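Local coordinates for protein possible HxlR family transcriptional factor (Thermoplasma volcanium, PDB 3DF8) that probably binds DNA as a dimeric transcriptional regulator of the HxlR family, through a winged helix-turn-helix domain, at residues N44-D47 / I48-I52; Q101-S104 / V105-N109. All blocks are in the same frame, centred on the assembly; numbering follows the deposited sequence.

Interaction 1. Residues N44-D47 / I48-I52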
loop_
_atom_site.group_PDB
_atom_site.type_symbol
_atom_site.label_atom_id
_atom_site.label_comp_id
_atom_site.label_asym_id
_atom_site.label_seq_id
_atom_site.Cartn_x
_atom_site.Cartn_y
_atom_site.Cartn_z
ATOM N N ASN A 44 18.466 -11.105 10.590
ATOM C CA ASN A 44 19.193 -9.978 11.166
ATOM C C ASN A 44 19.075 -8.789 10.233
ATOM O O ASN A 44 18.451 -8.901 9.157
ATOM C CB ASN A 44 20.646 -10.358 11.485
ATOM C CG ASN A 44 21.464 -10.754 10.249
ATOM O OD1 ASN A 44 21.247 -10.274 9.134
ATOM N ND2 ASN A 44 22.408 -11.655 10.455
ATOM N N PHE A 45 19.656 -7.656 10.631
ATOM C CA PHE A 45 19.458 -6.405 9.912
ATOM C C PHE A 45 20.060 -6.463 8.527
ATOM O O PHE A 45 19.426 -6.004 7.555
ATOM C CB PHE A 45 20.069 -5.300 10.719
ATOM C CG PHE A 45 19.791 -3.935 10.208
ATOM C CD1 PHE A 45 18.718 -3.193 10.704
ATOM C CD2 PHE A 45 20.677 -3.337 9.291
ATOM C CE1 PHE A 45 18.492 -1.876 10.258
ATOM C CE2 PHE A 45 20.479 -2.018 8.853
ATOM C CZ PHE A 45 19.375 -1.299 9.334
ATOM N N ASN A 46 21.234 -7.081 8.427
ATOM C CA ASN A 46 21.881 -7.240 7.112
ATOM C C ASN A 46 21.081 -8.108 6.164
ATOM O O ASN A 46 21.016 -7.818 4.972
ATOM C CB ASN A 46 23.303 -7.805 7.206
ATOM C CG ASN A 46 23.982 -7.856 5.855
ATOM O OD1 ASN A 46 24.312 -6.820 5.286
ATOM N ND2 ASN A 46 24.206 -9.061 5.333
ATOM N N ASP A 47 20.470 -9.174 6.694
ATOM C CA ASP A 47 19.629 -10.106 5.894
ATOM C C ASP A 47 18.487 -9.320 5.219
ATOM O O ASP A 47 18.179 -9.498 4.030
ATOM C CB ASP A 47 18.928 -11.164 6.773
ATOM C CG ASP A 47 19.858 -12.243 7.326
ATOM O OD1 ASP A 47 20.894 -12.573 6.662
ATOM O OD2 ASP A 47 19.501 -12.793 8.427
ATOM N N ILE A 48 17.838 -8.493 6.031
ATOM C CA ILE A 48 16.699 -7.677 5.596
ATOM C C ILE A 48 17.154 -6.664 4.552
ATOM O O ILE A 48 16.583 -6.582 3.464
ATOM C CB ILE A 48 16.030 -6.949 6.771
ATOM C CG1 ILE A 48 15.468 -7.957 7.769
ATOM C CG2 ILE A 48 14.888 -6.084 6.288
ATOM C CD1 ILE A 48 15.244 -7.324 9.204
ATOM N N ARG A 49 18.200 -5.904 4.879
ATOM C CA ARG A 49 18.720 -4.873 3.979
ATOM C C ARG A 49 19.145 -5.456 2.621
ATOM O O ARG A 49 18.814 -4.897 1.568
ATOM C CB ARG A 49 19.884 -4.132 4.671
ATOM C CG ARG A 49 20.570 -3.034 3.832
ATOM C CD ARG A 49 21.784 -2.403 4.574
ATOM N NE ARG A 49 22.804 -3.412 4.865
ATOM C CZ ARG A 49 23.592 -3.439 5.944
ATOM N NH1 ARG A 49 24.468 -4.421 6.077
ATOM N NH2 ARG A 49 23.514 -2.505 6.896
ATOM N N SER A 50 19.822 -6.613 2.648
ATOM C CA SER A 50 20.287 -7.285 1.435
ATOM C C SER A 50 19.157 -7.760 0.548
ATOM O O SER A 50 19.335 -7.921 -0.663
ATOM C CB SER A 50 21.125 -8.494 1.816
ATOM O OG SER A 50 22.347 -8.073 2.380
ATOM N N SER A 51 17.997 -7.992 1.162
ATOM C CA SER A 51 16.820 -8.505 0.472
ATOM C C SER A 51 15.997 -7.405 -0.203
ATOM O O SER A 51 15.072 -7.695 -0.952
ATOM C CB SER A 51 15.930 -9.258 1.458
ATOM O OG SER A 51 16.609 -10.367 2.006
ATOM N N ILE A 52 16.321 -6.137 0.070
ATOM C CA ILE A 52 15.598 -5.016 -0.529
ATOM C C ILE A 52 16.616 -4.134 -1.253
ATOM O O ILE A 52 17.169 -3.211 -0.649
ATOM C CB ILE A 52 14.777 -4.188 0.531
ATOM C CG1 ILE A 52 13.841 -5.108 1.318
ATOM C CG2 ILE A 52 13.982 -3.074 -0.157
ATOM C CD1 ILE A 52 13.195 -4.458 2.550
#

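Interaction 2. Residues Q101-S104 / V105-N109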
loop_
_atom_site.group_PDB
_atom_site.type_symbol
_atom_site.label_atom_id
_atom_site.label_comp_id
_atom_site.label_asym_id
_atom_site.label_seq_id
_atom_site.Cartn_x
_atom_site.Cartn_y
_atom_site.Cartn_z
ATOM N N GLN A 101 1.414 -9.182 -5.647
ATOM C CA GLN A 101 1.335 -10.080 -6.762
ATOM C C GLN A 101 0.802 -9.311 -7.978
ATOM O O GLN A 101 1.408 -9.358 -9.054
ATOM C CB GLN A 101 0.441 -11.268 -6.411
ATOM C CG GLN A 101 0.292 -12.305 -7.519
ATOM C CD GLN A 101 -0.537 -13.480 -7.056
ATOM O OE1 GLN A 101 -1.711 -13.318 -6.686
ATOM N NE2 GLN A 101 0.059 -14.670 -7.056
ATOM N N TYR A 102 -0.300 -8.579 -7.789
ATOM C CA TYR A 102 -0.913 -7.940 -8.953
ATOM C C TYR A 102 -0.017 -6.815 -9.457
ATOM O O TYR A 102 0.124 -6.640 -10.657
ATOM C CB TYR A 102 -2.310 -7.411 -8.702
ATOM C CG TYR A 102 -2.933 -6.936 -9.999
ATOM C CD1 TYR A 102 -3.070 -7.805 -11.079
ATOM C CD2 TYR A 102 -3.388 -5.627 -10.153
ATOM C CE1 TYR A 102 -3.639 -7.394 -12.294
ATOM C CE2 TYR A 102 -3.955 -5.202 -11.374
ATOM C CZ TYR A 102 -4.090 -6.079 -12.422
ATOM O OH TYR A 102 -4.660 -5.699 -13.629
ATOM N N ILE A 103 0.591 -6.070 -8.546
ATOM C CA ILE A 103 1.585 -5.069 -8.915
ATOM C C ILE A 103 2.683 -5.660 -9.810
ATOM O O ILE A 103 3.088 -5.025 -10.797
ATOM C CB ILE A 103 2.183 -4.393 -7.675
ATOM C CG1 ILE A 103 1.139 -3.441 -7.084
ATOM C CG2 ILE A 103 3.424 -3.587 -8.023
ATOM C CD1 ILE A 103 1.577 -2.833 -5.764
ATOM N N SER A 104 3.160 -6.854 -9.475
ATOM C CA SER A 104 4.210 -7.462 -10.272
ATOM C C SER A 104 3.694 -7.728 -11.679
ATOM O O SER A 104 4.443 -7.563 -12.651
ATOM C CB SER A 104 4.785 -8.721 -9.608
ATOM O OG SER A 104 3.805 -9.719 -9.455
ATOM N N VAL A 105 2.422 -8.129 -11.798
ATOM C CA VAL A 105 1.791 -8.347 -13.113
ATOM C C VAL A 105 1.745 -7.023 -13.886
ATOM O O VAL A 105 2.137 -6.965 -15.055
ATOM C CB VAL A 105 0.368 -8.950 -12.979
ATOM C CG1 VAL A 105 -0.409 -8.920 -14.334
ATOM C CG2 VAL A 105 0.427 -10.375 -12.399
ATOM N N LEU A 106 1.258 -5.970 -13.248
ATOM C CA LEU A 106 1.270 -4.632 -13.875
ATOM C C LEU A 106 2.653 -4.178 -14.339
ATOM O O LEU A 106 2.783 -3.608 -15.430
ATOM C CB LEU A 106 0.677 -3.593 -12.940
ATOM C CG LEU A 106 -0.803 -3.708 -12.598
ATOM C CD1 LEU A 106 -1.097 -2.692 -11.498
ATOM C CD2 LEU A 106 -1.698 -3.438 -13.773
ATOM N N ASP A 107 3.681 -4.453 -13.540
ATOM C CA ASP A 107 5.051 -4.041 -13.859
ATOM C C ASP A 107 5.581 -4.691 -15.131
ATOM O O ASP A 107 6.474 -4.152 -15.778
ATOM C CB ASP A 107 5.983 -4.352 -12.687
ATOM C CG ASP A 107 5.756 -3.423 -11.500
ATOM O OD1 ASP A 107 5.151 -2.332 -11.698
ATOM O OD2 ASP A 107 6.214 -3.769 -10.389
ATOM N N ARG A 108 5.005 -5.830 -15.487
ATOM C CA ARG A 108 5.358 -6.530 -16.727
ATOM C C ARG A 108 4.616 -5.953 -17.935
ATOM O O ARG A 108 5.002 -6.199 -19.089
ATOM C CB ARG A 108 5.047 -8.022 -16.601
ATOM C CG ARG A 108 5.844 -8.774 -15.544
ATOM C CD ARG A 108 7.295 -9.090 -15.963
ATOM N NE ARG A 108 7.483 -9.326 -17.396
ATOM C CZ ARG A 108 7.340 -10.502 -18.012
ATOM N NH1 ARG A 108 6.968 -11.590 -17.338
ATOM N NH2 ARG A 108 7.556 -10.585 -19.319
ATOM N N ASN A 109 3.562 -5.184 -17.650
ATOM C CA ASN A 109 2.641 -4.560 -18.619
ATOM C C ASN A 109 1.366 -5.368 -18.855
ATOM O O ASN A 109 1.314 -6.239 -19.733
ATOM C CB ASN A 109 3.327 -4.195 -19.946
ATOM C CG ASN A 109 3.795 -2.745 -19.990
ATOM O OD1 ASN A 109 3.781 -2.114 -21.053
ATOM N ND2 ASN A 109 4.214 -2.209 -18.842
#

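Interaction 1. Residues N44-D47 / I48-I52
F45 and R49 both carry CG anti to the backbone N (chi1 -172° and 178°), which sends the ring and the arginine chain off the same flank of the helix; a bend at chi3 of R49 then brings its guanidinium back over N46. NH2 of R49 comes to the edge of the F45 ring, near its plane, 3.6 Å from CE2, with the two planes 78° apart, so the contact is an edge approach and not a cation-pi stack. NH1 of R49 donates to OD1 of N46 in the carbonyl plane, on a lone pair, but OD1 lies off the guanidinium plane and the bond is bent. The modelled distance is very short and N46 has a second conformer, which leaves the exact length of this bond doubtful. At the helix start N44 and D47 form a capping box: D47 N donates to N44 OD1 at 2.8 Å, and N44 N returns a bond to D47 OD2 at 2.9 Å, on the anti side of the carboxylate and well out of its plane. Further along, N46 O is gripped twice by one residue, with S50 N and S50 OG each 2.9 Å away and arriving from opposite faces of the carbonyl plane. F45, I48 and R49 pack on L60 of helix 57-69, where R49 NH2 gives the guanidinium a second partner in S57 OG, while I48 also meets V35 and L36 of helix 29-36. Helices 45-50 and 57-69 are consistent with the helix-turn-helix pair, and Y83 of strand 81-85, in the probable wing hairpin, touches F45 and I48.

Interaction 2. Residues Q101-S104 / V105-N109
Q101, Y102 and I103 accept successive i to i+4 backbone bonds from V105, L106 and D107. The bond from L106 N to Y102 O is 2.9 Å long with an N-H...O angle of 169°, and that from D107 N to I103 O is also 2.9 Å, whereas R108 N reaches S104 O only weakly, at 3.4 Å, evidence that the regular pattern slackens near the chain end. Among the side chains, Y102 carries the contact. The trans chi1 of Y102 (-173°) lays its ring along the helix, within contact of L106, whose CG lies over one face, 4.1 Å from the ring centroid and 28° off the normal: a CH-pi contact. CD2 of L106 extends this cover as far as the hydroxyl, 3.7 Å from Y102 OH, and V105 CB approaches the ring obliquely, 4.1 Å from CD1. Beyond the helix, Y102 OH is hydrogen-bonded to N91 ND2 of the second subunit. An alanine at Y102 would be likely to open a gap beside L106 and leave N91 ND2 of the second subunit short of this hydrogen bond. I103 CG2 runs alongside the D107 carboxylate, 3.7 Å from OD2, and that carboxylate bonds to S19 OG and V20 N of the second subunit. Such i to i+3 and i to i+4 packing closes the long C-terminal helix 87-108, which here forms part of the dimer interface of this HxlR-type winged helix-turn-helix protein.

How the interactions relate
Interaction 1 closes before interaction 2 opens along the chain, and both belong to the HxlR-like helix-turn-helix region. Their centres are about 24 Å apart and their nearest atoms about 13 Å, so neither touches the other. The first occupies the short helix 45-50, which packs against helices 29-36 and 57-69 and the hairpin strand 81-85; the second lies near the end of helix 87-108, which follows that hairpin and meets the second subunit. Between them come helix 57-69 and strands 73-77 and 81-85. One contact thus lies in the probable DNA-binding helix-turn-helix part, the other where the second subunit packs.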